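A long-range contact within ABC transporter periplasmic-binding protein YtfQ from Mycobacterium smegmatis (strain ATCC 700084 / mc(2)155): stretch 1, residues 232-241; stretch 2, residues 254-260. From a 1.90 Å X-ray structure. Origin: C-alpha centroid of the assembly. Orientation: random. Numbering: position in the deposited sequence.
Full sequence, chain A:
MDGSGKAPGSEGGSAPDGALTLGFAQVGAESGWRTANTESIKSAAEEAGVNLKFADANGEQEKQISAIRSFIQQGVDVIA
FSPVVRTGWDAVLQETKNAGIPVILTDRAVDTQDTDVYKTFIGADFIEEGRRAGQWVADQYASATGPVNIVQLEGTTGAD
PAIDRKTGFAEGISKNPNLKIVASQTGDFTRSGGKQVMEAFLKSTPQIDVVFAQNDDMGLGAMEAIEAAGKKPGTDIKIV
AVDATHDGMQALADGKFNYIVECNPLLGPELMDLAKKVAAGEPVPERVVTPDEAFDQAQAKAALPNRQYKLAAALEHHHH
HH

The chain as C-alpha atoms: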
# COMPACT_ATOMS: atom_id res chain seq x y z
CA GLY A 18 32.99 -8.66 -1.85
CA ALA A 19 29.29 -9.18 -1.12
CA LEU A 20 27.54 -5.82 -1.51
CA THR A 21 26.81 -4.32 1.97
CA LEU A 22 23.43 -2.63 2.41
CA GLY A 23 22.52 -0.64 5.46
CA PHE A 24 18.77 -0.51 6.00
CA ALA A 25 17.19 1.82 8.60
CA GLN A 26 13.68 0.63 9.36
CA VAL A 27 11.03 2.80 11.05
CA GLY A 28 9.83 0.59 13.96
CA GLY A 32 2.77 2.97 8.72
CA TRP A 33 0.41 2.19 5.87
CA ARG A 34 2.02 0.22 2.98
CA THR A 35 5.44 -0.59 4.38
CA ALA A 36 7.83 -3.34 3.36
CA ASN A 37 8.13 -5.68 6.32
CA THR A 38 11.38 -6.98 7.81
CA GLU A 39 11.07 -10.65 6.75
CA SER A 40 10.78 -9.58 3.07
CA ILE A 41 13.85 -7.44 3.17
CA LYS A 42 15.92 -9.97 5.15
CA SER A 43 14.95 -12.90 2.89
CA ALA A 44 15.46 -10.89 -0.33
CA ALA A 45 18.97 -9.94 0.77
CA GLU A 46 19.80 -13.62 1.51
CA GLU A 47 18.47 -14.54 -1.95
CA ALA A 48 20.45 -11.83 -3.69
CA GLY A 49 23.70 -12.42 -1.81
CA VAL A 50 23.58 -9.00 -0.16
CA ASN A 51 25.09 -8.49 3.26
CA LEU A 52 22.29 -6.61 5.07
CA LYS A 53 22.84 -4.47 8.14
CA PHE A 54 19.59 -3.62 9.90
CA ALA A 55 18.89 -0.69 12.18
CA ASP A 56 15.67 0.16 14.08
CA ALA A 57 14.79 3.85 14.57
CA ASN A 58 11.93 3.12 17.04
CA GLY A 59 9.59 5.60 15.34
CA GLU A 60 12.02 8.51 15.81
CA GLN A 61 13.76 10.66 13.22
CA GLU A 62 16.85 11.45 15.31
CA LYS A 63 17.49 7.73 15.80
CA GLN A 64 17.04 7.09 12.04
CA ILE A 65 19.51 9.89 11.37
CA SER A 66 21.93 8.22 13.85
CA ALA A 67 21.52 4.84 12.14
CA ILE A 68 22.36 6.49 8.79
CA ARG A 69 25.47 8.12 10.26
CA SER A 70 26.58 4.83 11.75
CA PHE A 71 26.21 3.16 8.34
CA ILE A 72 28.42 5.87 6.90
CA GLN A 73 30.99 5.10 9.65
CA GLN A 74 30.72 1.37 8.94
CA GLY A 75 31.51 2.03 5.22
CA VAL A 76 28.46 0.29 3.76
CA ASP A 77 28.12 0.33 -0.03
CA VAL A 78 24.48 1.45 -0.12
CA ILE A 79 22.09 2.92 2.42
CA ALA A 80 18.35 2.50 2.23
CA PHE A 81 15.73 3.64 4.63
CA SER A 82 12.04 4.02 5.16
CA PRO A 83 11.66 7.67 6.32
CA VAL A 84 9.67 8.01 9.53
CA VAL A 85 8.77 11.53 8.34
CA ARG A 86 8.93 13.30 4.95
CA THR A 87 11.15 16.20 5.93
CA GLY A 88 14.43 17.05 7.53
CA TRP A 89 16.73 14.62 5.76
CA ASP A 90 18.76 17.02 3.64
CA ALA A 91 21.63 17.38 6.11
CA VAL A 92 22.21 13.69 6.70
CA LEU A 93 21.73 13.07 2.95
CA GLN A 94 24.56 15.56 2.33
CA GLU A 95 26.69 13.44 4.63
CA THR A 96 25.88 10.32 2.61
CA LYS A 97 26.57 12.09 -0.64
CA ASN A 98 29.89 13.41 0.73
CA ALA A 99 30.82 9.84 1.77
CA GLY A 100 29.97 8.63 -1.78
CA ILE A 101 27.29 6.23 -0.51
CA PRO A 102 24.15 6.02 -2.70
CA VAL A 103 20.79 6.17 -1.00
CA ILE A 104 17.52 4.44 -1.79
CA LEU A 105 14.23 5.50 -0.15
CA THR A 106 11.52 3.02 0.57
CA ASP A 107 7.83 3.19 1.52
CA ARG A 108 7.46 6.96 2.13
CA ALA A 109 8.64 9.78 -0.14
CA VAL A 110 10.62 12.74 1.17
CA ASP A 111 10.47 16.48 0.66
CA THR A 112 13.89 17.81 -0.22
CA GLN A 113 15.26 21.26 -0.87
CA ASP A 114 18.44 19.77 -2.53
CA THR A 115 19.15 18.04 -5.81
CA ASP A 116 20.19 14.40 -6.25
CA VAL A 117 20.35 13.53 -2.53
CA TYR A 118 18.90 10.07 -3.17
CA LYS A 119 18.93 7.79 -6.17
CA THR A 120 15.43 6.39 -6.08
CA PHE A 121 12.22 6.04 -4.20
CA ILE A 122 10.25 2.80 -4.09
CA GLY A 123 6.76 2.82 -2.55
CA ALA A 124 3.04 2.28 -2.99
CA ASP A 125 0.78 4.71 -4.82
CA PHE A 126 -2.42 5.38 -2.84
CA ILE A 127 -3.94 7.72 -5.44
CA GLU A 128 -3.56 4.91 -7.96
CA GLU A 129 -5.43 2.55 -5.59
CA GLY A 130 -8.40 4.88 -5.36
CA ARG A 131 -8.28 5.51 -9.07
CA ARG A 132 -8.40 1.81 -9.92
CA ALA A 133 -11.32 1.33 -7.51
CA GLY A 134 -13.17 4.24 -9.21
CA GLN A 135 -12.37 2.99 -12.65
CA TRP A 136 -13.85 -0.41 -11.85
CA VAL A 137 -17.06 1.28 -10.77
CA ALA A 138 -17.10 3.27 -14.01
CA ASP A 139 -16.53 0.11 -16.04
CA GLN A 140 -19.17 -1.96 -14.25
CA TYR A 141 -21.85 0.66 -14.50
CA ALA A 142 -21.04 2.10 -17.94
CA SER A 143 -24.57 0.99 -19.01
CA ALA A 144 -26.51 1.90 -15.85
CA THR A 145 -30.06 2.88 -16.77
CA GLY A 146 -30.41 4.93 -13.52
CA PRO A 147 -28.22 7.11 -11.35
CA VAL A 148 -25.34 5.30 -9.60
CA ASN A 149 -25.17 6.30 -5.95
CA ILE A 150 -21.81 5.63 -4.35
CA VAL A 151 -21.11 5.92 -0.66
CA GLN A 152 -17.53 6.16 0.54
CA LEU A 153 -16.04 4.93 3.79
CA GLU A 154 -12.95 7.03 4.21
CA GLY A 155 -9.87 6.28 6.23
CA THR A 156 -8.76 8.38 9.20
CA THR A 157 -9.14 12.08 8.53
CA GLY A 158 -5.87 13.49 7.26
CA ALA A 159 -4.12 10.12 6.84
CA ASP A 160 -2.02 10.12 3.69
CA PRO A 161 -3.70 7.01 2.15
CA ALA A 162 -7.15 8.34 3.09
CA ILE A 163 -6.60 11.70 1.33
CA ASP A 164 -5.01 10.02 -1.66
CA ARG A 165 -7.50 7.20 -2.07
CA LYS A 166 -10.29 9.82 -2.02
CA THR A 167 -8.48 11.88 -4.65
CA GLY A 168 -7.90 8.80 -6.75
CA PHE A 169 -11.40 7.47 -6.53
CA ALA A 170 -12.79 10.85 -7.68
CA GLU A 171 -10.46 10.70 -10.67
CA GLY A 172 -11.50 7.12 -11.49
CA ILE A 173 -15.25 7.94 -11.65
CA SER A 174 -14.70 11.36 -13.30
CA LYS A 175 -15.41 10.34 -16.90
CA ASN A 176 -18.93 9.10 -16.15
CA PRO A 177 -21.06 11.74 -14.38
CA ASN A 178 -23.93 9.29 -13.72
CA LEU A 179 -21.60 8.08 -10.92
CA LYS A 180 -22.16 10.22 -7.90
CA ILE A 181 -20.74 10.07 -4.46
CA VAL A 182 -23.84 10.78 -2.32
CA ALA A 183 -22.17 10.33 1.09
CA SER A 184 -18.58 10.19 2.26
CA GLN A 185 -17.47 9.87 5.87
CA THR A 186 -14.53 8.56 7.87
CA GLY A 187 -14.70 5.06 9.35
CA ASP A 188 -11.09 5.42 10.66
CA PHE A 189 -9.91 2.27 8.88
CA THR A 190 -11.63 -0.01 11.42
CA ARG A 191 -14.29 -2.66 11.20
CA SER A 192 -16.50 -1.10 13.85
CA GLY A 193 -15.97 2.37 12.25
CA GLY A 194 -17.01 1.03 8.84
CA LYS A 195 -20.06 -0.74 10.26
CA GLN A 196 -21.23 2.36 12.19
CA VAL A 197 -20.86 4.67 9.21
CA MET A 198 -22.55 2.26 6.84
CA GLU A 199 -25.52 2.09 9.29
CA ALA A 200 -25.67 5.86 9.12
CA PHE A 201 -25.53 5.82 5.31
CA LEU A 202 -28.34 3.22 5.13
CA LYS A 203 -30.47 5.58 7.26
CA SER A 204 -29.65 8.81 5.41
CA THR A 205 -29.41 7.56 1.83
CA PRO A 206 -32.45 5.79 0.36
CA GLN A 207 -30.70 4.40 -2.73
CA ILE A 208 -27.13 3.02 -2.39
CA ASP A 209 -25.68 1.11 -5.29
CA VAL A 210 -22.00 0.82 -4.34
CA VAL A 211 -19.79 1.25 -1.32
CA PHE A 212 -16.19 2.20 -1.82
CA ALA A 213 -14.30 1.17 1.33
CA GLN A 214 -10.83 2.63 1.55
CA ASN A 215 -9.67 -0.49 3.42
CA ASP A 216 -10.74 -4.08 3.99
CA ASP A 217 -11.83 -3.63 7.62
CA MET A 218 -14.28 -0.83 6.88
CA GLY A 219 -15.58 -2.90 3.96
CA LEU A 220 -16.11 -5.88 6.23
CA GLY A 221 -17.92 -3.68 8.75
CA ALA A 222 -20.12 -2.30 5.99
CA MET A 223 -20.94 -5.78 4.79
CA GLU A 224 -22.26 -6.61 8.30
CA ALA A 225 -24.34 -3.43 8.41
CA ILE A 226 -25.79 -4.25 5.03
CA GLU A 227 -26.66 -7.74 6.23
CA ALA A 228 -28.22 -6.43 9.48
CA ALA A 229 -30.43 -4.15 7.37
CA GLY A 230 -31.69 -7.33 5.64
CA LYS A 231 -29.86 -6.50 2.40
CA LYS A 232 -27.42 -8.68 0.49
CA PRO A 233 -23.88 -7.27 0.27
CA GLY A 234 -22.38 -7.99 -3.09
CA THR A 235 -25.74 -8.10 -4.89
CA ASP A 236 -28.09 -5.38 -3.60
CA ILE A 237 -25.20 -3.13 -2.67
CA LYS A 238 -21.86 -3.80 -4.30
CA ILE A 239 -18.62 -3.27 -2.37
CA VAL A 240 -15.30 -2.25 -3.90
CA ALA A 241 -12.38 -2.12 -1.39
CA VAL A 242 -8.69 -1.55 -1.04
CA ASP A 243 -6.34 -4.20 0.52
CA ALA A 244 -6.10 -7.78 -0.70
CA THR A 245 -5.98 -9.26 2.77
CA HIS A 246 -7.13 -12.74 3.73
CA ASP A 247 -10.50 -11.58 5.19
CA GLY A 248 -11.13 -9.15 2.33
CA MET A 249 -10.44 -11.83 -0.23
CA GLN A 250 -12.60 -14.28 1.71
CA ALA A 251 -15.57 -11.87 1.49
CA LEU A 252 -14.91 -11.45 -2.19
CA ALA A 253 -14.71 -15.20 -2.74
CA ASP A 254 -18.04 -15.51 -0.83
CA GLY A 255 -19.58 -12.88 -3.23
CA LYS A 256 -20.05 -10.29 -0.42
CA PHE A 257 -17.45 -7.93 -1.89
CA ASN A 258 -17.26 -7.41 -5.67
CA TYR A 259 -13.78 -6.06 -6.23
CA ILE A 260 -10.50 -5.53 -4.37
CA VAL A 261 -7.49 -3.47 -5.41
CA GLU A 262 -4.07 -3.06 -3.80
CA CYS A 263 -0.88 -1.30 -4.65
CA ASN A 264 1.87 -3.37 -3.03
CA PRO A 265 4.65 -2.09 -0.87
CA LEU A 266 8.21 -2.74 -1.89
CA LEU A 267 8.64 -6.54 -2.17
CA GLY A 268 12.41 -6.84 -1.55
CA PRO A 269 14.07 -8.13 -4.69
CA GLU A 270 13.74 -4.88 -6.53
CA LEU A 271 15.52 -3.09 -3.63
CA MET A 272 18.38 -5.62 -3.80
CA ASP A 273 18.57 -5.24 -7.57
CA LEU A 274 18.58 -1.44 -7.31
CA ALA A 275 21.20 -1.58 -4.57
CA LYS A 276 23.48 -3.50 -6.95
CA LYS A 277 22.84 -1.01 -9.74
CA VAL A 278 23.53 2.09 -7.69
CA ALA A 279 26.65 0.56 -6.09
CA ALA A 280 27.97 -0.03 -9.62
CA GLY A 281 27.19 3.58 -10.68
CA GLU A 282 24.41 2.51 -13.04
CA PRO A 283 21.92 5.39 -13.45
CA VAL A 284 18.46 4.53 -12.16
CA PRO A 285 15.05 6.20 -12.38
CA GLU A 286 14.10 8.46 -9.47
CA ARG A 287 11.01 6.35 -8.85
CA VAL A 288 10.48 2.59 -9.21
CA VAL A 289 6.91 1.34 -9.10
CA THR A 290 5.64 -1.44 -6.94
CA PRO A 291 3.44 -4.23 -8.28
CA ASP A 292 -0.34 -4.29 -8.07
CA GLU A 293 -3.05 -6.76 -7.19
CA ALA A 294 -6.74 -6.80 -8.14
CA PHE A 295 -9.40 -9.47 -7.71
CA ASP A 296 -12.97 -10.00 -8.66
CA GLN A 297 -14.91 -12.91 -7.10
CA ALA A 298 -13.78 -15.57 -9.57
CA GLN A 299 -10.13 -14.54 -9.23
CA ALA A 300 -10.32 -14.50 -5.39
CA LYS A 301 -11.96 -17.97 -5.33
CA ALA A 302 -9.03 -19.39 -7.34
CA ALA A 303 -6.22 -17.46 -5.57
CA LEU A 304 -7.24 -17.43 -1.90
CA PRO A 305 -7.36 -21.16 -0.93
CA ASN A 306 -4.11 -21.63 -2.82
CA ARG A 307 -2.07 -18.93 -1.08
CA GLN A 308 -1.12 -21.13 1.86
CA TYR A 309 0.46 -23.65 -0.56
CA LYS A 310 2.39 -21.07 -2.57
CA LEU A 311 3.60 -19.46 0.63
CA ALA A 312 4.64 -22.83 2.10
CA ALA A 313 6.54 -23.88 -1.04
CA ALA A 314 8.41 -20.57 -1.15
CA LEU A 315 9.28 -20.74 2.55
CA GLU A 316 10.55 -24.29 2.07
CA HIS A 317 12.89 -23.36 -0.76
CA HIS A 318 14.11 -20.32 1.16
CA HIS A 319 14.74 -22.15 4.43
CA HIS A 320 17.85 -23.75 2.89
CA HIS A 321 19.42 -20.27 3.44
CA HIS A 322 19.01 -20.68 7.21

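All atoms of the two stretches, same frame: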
# COMPACT_ATOMS: atom_id res chain seq x y z
N LYS A 232 -28.38 -7.66 0.88
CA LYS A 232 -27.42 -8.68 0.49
C LYS A 232 -26.16 -8.01 -0.06
O LYS A 232 -26.17 -7.50 -1.18
CB LYS A 232 -28.07 -9.56 -0.57
CG LYS A 232 -27.86 -11.04 -0.35
CD LYS A 232 -28.02 -11.82 -1.66
CE LYS A 232 -26.93 -12.89 -1.78
NZ LYS A 232 -27.04 -13.60 -3.08
N PRO A 233 -25.08 -7.98 0.74
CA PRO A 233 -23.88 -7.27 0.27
C PRO A 233 -23.32 -8.02 -0.88
O PRO A 233 -23.28 -9.20 -0.86
CB PRO A 233 -22.93 -7.32 1.47
CG PRO A 233 -23.35 -8.53 2.20
CD PRO A 233 -24.86 -8.56 2.07
N GLY A 234 -22.88 -7.33 -1.89
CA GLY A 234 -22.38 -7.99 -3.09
C GLY A 234 -23.40 -8.12 -4.19
O GLY A 234 -23.01 -8.29 -5.33
N THR A 235 -24.69 -8.07 -3.86
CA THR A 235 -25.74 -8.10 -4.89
C THR A 235 -26.63 -6.86 -4.87
O THR A 235 -26.72 -6.17 -5.86
CB THR A 235 -26.63 -9.34 -4.74
OG1 THR A 235 -25.80 -10.47 -4.51
CG2 THR A 235 -27.43 -9.56 -6.03
N ASP A 236 -27.25 -6.59 -3.74
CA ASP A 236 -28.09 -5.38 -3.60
C ASP A 236 -27.25 -4.12 -3.54
O ASP A 236 -27.60 -3.09 -4.13
CB ASP A 236 -28.89 -5.46 -2.31
CG ASP A 236 -29.91 -6.61 -2.31
OD1 ASP A 236 -30.38 -6.93 -3.44
OD2 ASP A 236 -30.26 -7.13 -1.21
N ILE A 237 -26.16 -4.21 -2.78
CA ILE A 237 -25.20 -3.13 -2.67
C ILE A 237 -23.85 -3.78 -2.90
O ILE A 237 -23.44 -4.69 -2.18
CB ILE A 237 -25.22 -2.47 -1.28
CG1 ILE A 237 -26.59 -1.81 -1.02
CG2 ILE A 237 -24.12 -1.43 -1.19
CD1 ILE A 237 -26.77 -1.15 0.34
N LYS A 238 -23.17 -3.31 -3.93
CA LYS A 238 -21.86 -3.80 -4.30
C LYS A 238 -20.80 -3.10 -3.44
O LYS A 238 -20.98 -1.97 -2.99
CB LYS A 238 -21.65 -3.55 -5.76
CG LYS A 238 -22.60 -4.37 -6.63
CD LYS A 238 -22.13 -4.44 -8.08
CE LYS A 238 -23.01 -5.33 -8.96
NZ LYS A 238 -23.96 -6.22 -8.23
N ILE A 239 -19.69 -3.79 -3.21
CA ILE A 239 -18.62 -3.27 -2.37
C ILE A 239 -17.31 -3.40 -3.14
O ILE A 239 -16.95 -4.50 -3.65
CB ILE A 239 -18.51 -4.06 -1.09
CG1 ILE A 239 -19.78 -3.89 -0.26
CG2 ILE A 239 -17.31 -3.58 -0.28
CD1 ILE A 239 -19.82 -4.74 0.97
N VAL A 240 -16.65 -2.27 -3.31
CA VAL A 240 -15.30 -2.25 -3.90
C VAL A 240 -14.38 -1.74 -2.78
O VAL A 240 -14.71 -0.74 -2.12
CB VAL A 240 -15.21 -1.45 -5.19
CG1 VAL A 240 -15.76 -0.04 -5.04
CG2 VAL A 240 -13.78 -1.38 -5.71
N ALA A 241 -13.27 -2.45 -2.53
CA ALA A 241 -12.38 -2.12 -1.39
C ALA A 241 -10.94 -2.12 -1.75
O ALA A 241 -10.54 -2.70 -2.75
CB ALA A 241 -12.64 -3.04 -0.23
N ASP A 254 -16.65 -15.26 -1.22
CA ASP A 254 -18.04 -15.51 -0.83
C ASP A 254 -19.08 -14.65 -1.60
O ASP A 254 -20.27 -14.79 -1.32
CB ASP A 254 -18.24 -15.28 0.67
CG ASP A 254 -17.43 -16.25 1.54
OD1 ASP A 254 -16.89 -17.26 1.02
OD2 ASP A 254 -17.31 -15.99 2.75
N GLY A 255 -18.66 -13.77 -2.50
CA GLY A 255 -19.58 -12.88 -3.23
C GLY A 255 -20.14 -11.70 -2.41
O GLY A 255 -21.02 -11.04 -2.86
N LYS A 256 -19.57 -11.40 -1.27
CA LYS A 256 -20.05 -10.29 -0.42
C LYS A 256 -19.33 -8.98 -0.72
O LYS A 256 -19.86 -7.93 -0.40
CB LYS A 256 -19.89 -10.68 1.02
CG LYS A 256 -20.70 -11.93 1.30
CD LYS A 256 -20.83 -12.14 2.79
CE LYS A 256 -21.76 -13.29 3.09
NZ LYS A 256 -21.87 -13.34 4.57
N PHE A 257 -18.11 -9.05 -1.25
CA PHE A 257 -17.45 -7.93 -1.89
C PHE A 257 -17.51 -8.24 -3.40
O PHE A 257 -17.74 -9.38 -3.79
CB PHE A 257 -15.96 -7.83 -1.53
CG PHE A 257 -15.64 -7.23 -0.20
CD1 PHE A 257 -16.56 -7.09 0.81
CD2 PHE A 257 -14.31 -6.87 0.06
CE1 PHE A 257 -16.19 -6.56 2.04
CE2 PHE A 257 -13.94 -6.32 1.26
CZ PHE A 257 -14.87 -6.17 2.25
N ASN A 258 -17.30 -7.23 -4.23
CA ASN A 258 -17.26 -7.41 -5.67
C ASN A 258 -15.91 -7.18 -6.28
O ASN A 258 -15.60 -7.74 -7.34
CB ASN A 258 -18.29 -6.47 -6.29
CG ASN A 258 -19.69 -6.71 -5.71
OD1 ASN A 258 -20.02 -6.20 -4.66
ND2 ASN A 258 -20.45 -7.58 -6.35
N TYR A 259 -15.07 -6.34 -5.65
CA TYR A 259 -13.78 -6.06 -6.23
C TYR A 259 -12.83 -5.54 -5.15
O TYR A 259 -13.23 -4.74 -4.26
CB TYR A 259 -13.93 -5.04 -7.34
CG TYR A 259 -12.77 -4.96 -8.31
CD1 TYR A 259 -12.46 -6.03 -9.15
CD2 TYR A 259 -12.00 -3.82 -8.40
CE1 TYR A 259 -11.38 -5.96 -10.03
CE2 TYR A 259 -10.94 -3.74 -9.30
CZ TYR A 259 -10.67 -4.82 -10.11
OH TYR A 259 -9.64 -4.70 -10.96
N ILE A 260 -11.57 -6.01 -5.22
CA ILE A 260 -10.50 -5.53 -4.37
C ILE A 260 -9.32 -5.07 -5.21
O ILE A 260 -8.97 -5.69 -6.22
CB ILE A 260 -10.09 -6.62 -3.40
CG1 ILE A 260 -11.15 -6.81 -2.34
CG2 ILE A 260 -8.76 -6.26 -2.71
CD1 ILE A 260 -10.90 -8.05 -1.51
O HOH W 1 -21.80 -11.02 -5.60

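The three residues that cover the most surface are Asn-258, Ile-239 and Ala-241. Around them two short strands, 238-241 and 259-260, run parallel, with Val-240 paired to Tyr-259 and Ala-241 to Ile-260, while the loops that precede the strands pack against each other.

Asn-258 covers the most surface, and it does so as a polar clamp. Its CA-to-CB bond points toward the other stretch, and with chi1 in the m well both ends of the amide find backbone partners there. ND2 donates to Gly-234 O at 2.8 Å, almost perfectly straight, and Ile-239 N donates to Asn-258 OD1, also at 2.8 Å. The main chain closes the clamp: Asn-258 N donates to Ile-239 O over 2.8 Å. One side chain thus ties the turn to the start of the strand, and an amide suits the place because it offers a donor and an acceptor side by side. Ladder bonding then takes over, with a weak bond from Tyr-259 N to Ile-239 O at 3.3 Å and a firmer one from Ala-241 N to Tyr-259 O at 2.9 Å.

Ile-239 supplies the apolar counterpart. Buried, and pointing toward the other stretch, it lays CG2 over one face of the Phe-257 ring, 4.0 Å from the ring centroid, while its CD1 reaches within 3.5 Å of Lys-256 O. Ala-241, two residues on, meets the same ring with its CB 3.8 Å from Phe-257 CE2. The alternation of the strand thus brings a branched and a small side chain to one aromatic ring. Between them Val-240 turns to the face it shares with Tyr-259, where Val-240 CG2 lies 4.0 Å from Tyr-259 CB and near the plane of the ring, at its edge.

The loop end is built on glycine. At Gly-234 a CB would fall 1.9 Å from Gly-255 O, and the backbone angles themselves call for glycine; without a side chain, Gly-234 CA approaches Gly-255 O to 3.3 Å in a CA-H...O contact. Lys-256 CA makes a similar contact with Pro-233 O at 3.4 Å. Gly-255 has positive phi where it ends a helix in a Schellman motif, a conformation that favours glycine. A water bridges the two loops, donating to Gly-234 O at 3.0 Å and to Gly-255 O at 2.8 Å.

The rule is economical: amide clamp, shared aromatic ring, a bare glycine, Gly-234, where the backbones meet, and a second, Gly-255, suited to its positive phi. The two stretches together bury 536 Å², both sides summed.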